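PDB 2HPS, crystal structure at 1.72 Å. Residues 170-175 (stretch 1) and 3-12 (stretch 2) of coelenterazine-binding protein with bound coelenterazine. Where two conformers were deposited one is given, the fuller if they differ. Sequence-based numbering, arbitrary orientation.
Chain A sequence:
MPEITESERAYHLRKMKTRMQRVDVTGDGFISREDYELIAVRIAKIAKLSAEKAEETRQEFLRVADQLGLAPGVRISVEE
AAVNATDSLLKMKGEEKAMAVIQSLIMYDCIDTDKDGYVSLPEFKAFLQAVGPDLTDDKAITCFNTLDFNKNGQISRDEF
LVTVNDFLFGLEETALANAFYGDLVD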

# COMPACT_ATOMS: atom_id res chain seq x y z
N GLY A 170 12.10 -4.70 1.76
CA GLY A 170 12.94 -4.91 2.94
C GLY A 170 12.84 -6.33 3.48
O GLY A 170 11.75 -6.88 3.57
N LEU A 171 13.99 -6.91 3.80
CA LEU A 171 14.05 -8.26 4.38
C LEU A 171 14.26 -8.18 5.88
O LEU A 171 14.07 -9.18 6.59
CB LEU A 171 15.18 -9.06 3.76
CG LEU A 171 15.08 -9.32 2.26
CD1 LEU A 171 16.29 -10.11 1.78
CD2 LEU A 171 13.81 -10.01 1.91
N GLU A 172 14.70 -7.02 6.34
CA GLU A 172 14.94 -6.78 7.75
C GLU A 172 13.92 -5.79 8.28
O GLU A 172 13.49 -4.88 7.57
CB GLU A 172 16.36 -6.24 7.97
CG GLU A 172 17.41 -7.31 8.28
CD GLU A 172 17.72 -8.21 7.11
OE1 GLU A 172 18.05 -7.69 6.02
OE2 GLU A 172 17.66 -9.45 7.29
N GLU A 173 13.55 -5.98 9.53
CA GLU A 173 12.54 -5.17 10.19
C GLU A 173 12.99 -3.72 10.36
O GLU A 173 14.14 -3.46 10.70
CB GLU A 173 12.28 -5.79 11.54
CG GLU A 173 11.20 -5.17 12.33
CD GLU A 173 10.94 -5.95 13.59
OE1 GLU A 173 11.48 -7.08 13.72
OE2 GLU A 173 10.18 -5.44 14.44
N THR A 174 12.07 -2.78 10.12
CA THR A 174 12.32 -1.37 10.42
C THR A 174 11.08 -0.72 10.99
O THR A 174 9.96 -1.22 10.79
CB THR A 174 12.73 -0.54 9.19
OG1 THR A 174 11.61 -0.41 8.31
CG2 THR A 174 13.92 -1.15 8.43
N ALA A 175 11.25 0.42 11.67
CA ALA A 175 10.11 1.16 12.21
C ALA A 175 9.14 1.58 11.09
O ALA A 175 7.92 1.52 11.27
CB ALA A 175 10.60 2.39 12.96
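Stretch 2 (3-12) EITESERAYH

Packing of the N-terminal segment Glu3–His12 against the linker Gly170–Ala175 of coelenterazine-binding protein. The linker has no regular helix or strand: Gly170 is the first residue to leave helical phi/psi after a preceding helix, and Thr174 stands at the N-cap of the next. The N-terminal segment begins as an extended approach, Ile4 at phi/psi -72/128°, and turns helical from Glu6 through His12, continuing beyond. Its first turns are held by backbone hydrogen bonds of 2.9 Å from Arg9 N to Thr5 O, Ala10 N to Glu6 O, Tyr11 N to Ser7 O and His12 N to Glu8 O. Thr5 caps this helix, its OG1 accepting from Glu8 N at 3.1 Å, while Glu8 OE1 returns the favour by accepting from Thr5 N, also at 3.1 Å. The CA atoms come nearest at Leu171 CA and Glu8 CA, 5.1 Å apart. Contacts do not advance in a simple register: Gly170 meets His12, Leu171 reaches back to Ile4 and Glu8, and Leu171 to Thr174 all touch Tyr11. The contact buries 434 Å², both sides summed, without a clear hydrogen bond between the stretches.

Gly170, at phi/psi -66/135°, offers its backbone to the buried His12: Gly170 O lies 3.4 Å from His12 CD2, near the ring plane at its edge, where the carbonyl oxygen meets a polarised C-H. Leu171 follows with the largest covered area of the linker. Its side chain, in the m,t rotamer, leaves the backbone sideways and reaches back to the residue ahead of the helix N-cap, bringing Leu171 CD1 to 4.3 Å from Ile4 CG1, an apolar contact, and to 3.8 Å from Glu8 OE1. Its carbonyl is turned to the helix as well, with Leu171 O 3.6 Å from Glu8 CG and 3.9 Å from Tyr11 CD2. Glu8 and Tyr11, three residues apart and thus nearly one helical turn, both point their CA-to-CB bonds toward the linker, and this one oxygen lies near both.

At Glu172 the CA-to-CB bond points away, yet the side chain bends back, with chi2 at 69° and chi3 at 53°, so that Glu172 OE2 comes to 2.8 Å from Glu8 OE2. Two carboxyl oxygens this close would repel if both groups were charged, so one of the two acids probably carries a proton. The backbone meanwhile stays beside the tyrosine, Glu172 O lying 3.7 Å from Tyr11 CE2.

Glu173 lies over one face of the Tyr11 ring. Its CB is 4.1 Å from the centroid of the Tyr11 ring and 23° off the normal, a CH-pi contact, and Glu173 CA approaches Tyr11 CZ to 3.5 Å. Further out, Glu173 CG passes 3.7 Å from Tyr11 OH, a hydroxyl that is hydrogen-bonded elsewhere in the structure. The contact fades at Thr174, whose N is 3.7 Å from Tyr11 OH; its side chain instead caps the following helix. Ala175 points away and touches nothing in the N-terminal segment.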

# COMPACT_ATOMS: atom_id res chain seq x y z
N GLU A 3 20.81 -15.87 -0.77
CA GLU A 3 19.60 -16.72 -0.53
C GLU A 3 18.79 -16.15 0.64
O GLU A 3 19.33 -15.88 1.72
CB GLU A 3 19.99 -18.17 -0.24
N ILE A 4 17.49 -15.98 0.42
CA ILE A 4 16.60 -15.40 1.44
C ILE A 4 16.39 -16.43 2.54
O ILE A 4 16.04 -17.58 2.28
CB ILE A 4 15.26 -14.94 0.81
CG1 ILE A 4 15.49 -13.80 -0.20
CG2 ILE A 4 14.26 -14.47 1.88
CD1 ILE A 4 14.48 -13.78 -1.35
N THR A 5 16.62 -16.02 3.78
CA THR A 5 16.54 -16.93 4.93
C THR A 5 15.08 -17.18 5.32
O THR A 5 14.19 -16.45 4.90
CB THR A 5 17.29 -16.37 6.13
OG1 THR A 5 16.60 -15.23 6.63
CG2 THR A 5 18.70 -15.96 5.74
N GLU A 6 14.86 -18.20 6.14
CA GLU A 6 13.50 -18.49 6.61
C GLU A 6 12.91 -17.33 7.41
O GLU A 6 11.72 -17.05 7.30
CB GLU A 6 13.48 -19.80 7.44
CG GLU A 6 13.81 -21.08 6.64
CD GLU A 6 12.74 -21.50 5.63
OE1 GLU A 6 11.58 -21.10 5.75
OE2 GLU A 6 13.06 -22.27 4.70
N SER A 7 13.72 -16.65 8.22
CA SER A 7 13.21 -15.55 9.04
C SER A 7 12.95 -14.29 8.20
O SER A 7 11.99 -13.57 8.45
CB SER A 7 14.15 -15.26 10.21
OG SER A 7 15.46 -15.02 9.72
N GLU A 8 13.79 -14.04 7.20
CA GLU A 8 13.54 -12.93 6.26
C GLU A 8 12.24 -13.19 5.48
O GLU A 8 11.40 -12.29 5.34
CB GLU A 8 14.72 -12.75 5.29
CG GLU A 8 15.94 -12.17 5.96
CD GLU A 8 17.19 -12.21 5.08
OE1 GLU A 8 17.23 -12.99 4.09
OE2 GLU A 8 18.13 -11.46 5.41
N ARG A 9 12.07 -14.42 5.00
CA ARG A 9 10.83 -14.75 4.30
C ARG A 9 9.64 -14.61 5.24
O ARG A 9 8.60 -14.08 4.86
CB ARG A 9 10.88 -16.15 3.68
CG ARG A 9 9.61 -16.46 2.89
CD ARG A 9 9.69 -17.78 2.17
NE ARG A 9 8.46 -18.05 1.42
CZ ARG A 9 8.17 -17.58 0.21
NH1 ARG A 9 9.01 -16.79 -0.46
NH2 ARG A 9 7.00 -17.90 -0.34
N ALA A 10 9.80 -15.07 6.48
CA ALA A 10 8.73 -14.97 7.48
C ALA A 10 8.30 -13.53 7.67
O ALA A 10 7.11 -13.22 7.63
CB ALA A 10 9.17 -15.58 8.83
N TYR A 11 9.28 -12.64 7.83
CA TYR A 11 8.99 -11.23 8.09
C TYR A 11 8.33 -10.58 6.86
O TYR A 11 7.35 -9.86 6.98
CB TYR A 11 10.27 -10.48 8.50
CG TYR A 11 10.02 -9.01 8.71
CD1 TYR A 11 9.17 -8.56 9.74
CD2 TYR A 11 10.56 -8.06 7.83
CE1 TYR A 11 8.91 -7.19 9.92
CE2 TYR A 11 10.29 -6.71 8.00
CZ TYR A 11 9.47 -6.27 9.03
OH TYR A 11 9.22 -4.93 9.20
N HIS A 12 8.87 -10.86 5.67
CA HIS A 12 8.29 -10.29 4.46
C HIS A 12 6.86 -10.75 4.25
O HIS A 12 5.98 -9.93 3.96
CB HIS A 12 9.14 -10.59 3.22
CG HIS A 12 8.82 -9.69 2.08
ND1 HIS A 12 7.78 -9.93 1.21
CD2 HIS A 12 9.36 -8.50 1.71
CE1 HIS A 12 7.69 -8.93 0.34
NE2 HIS A 12 8.65 -8.06 0.61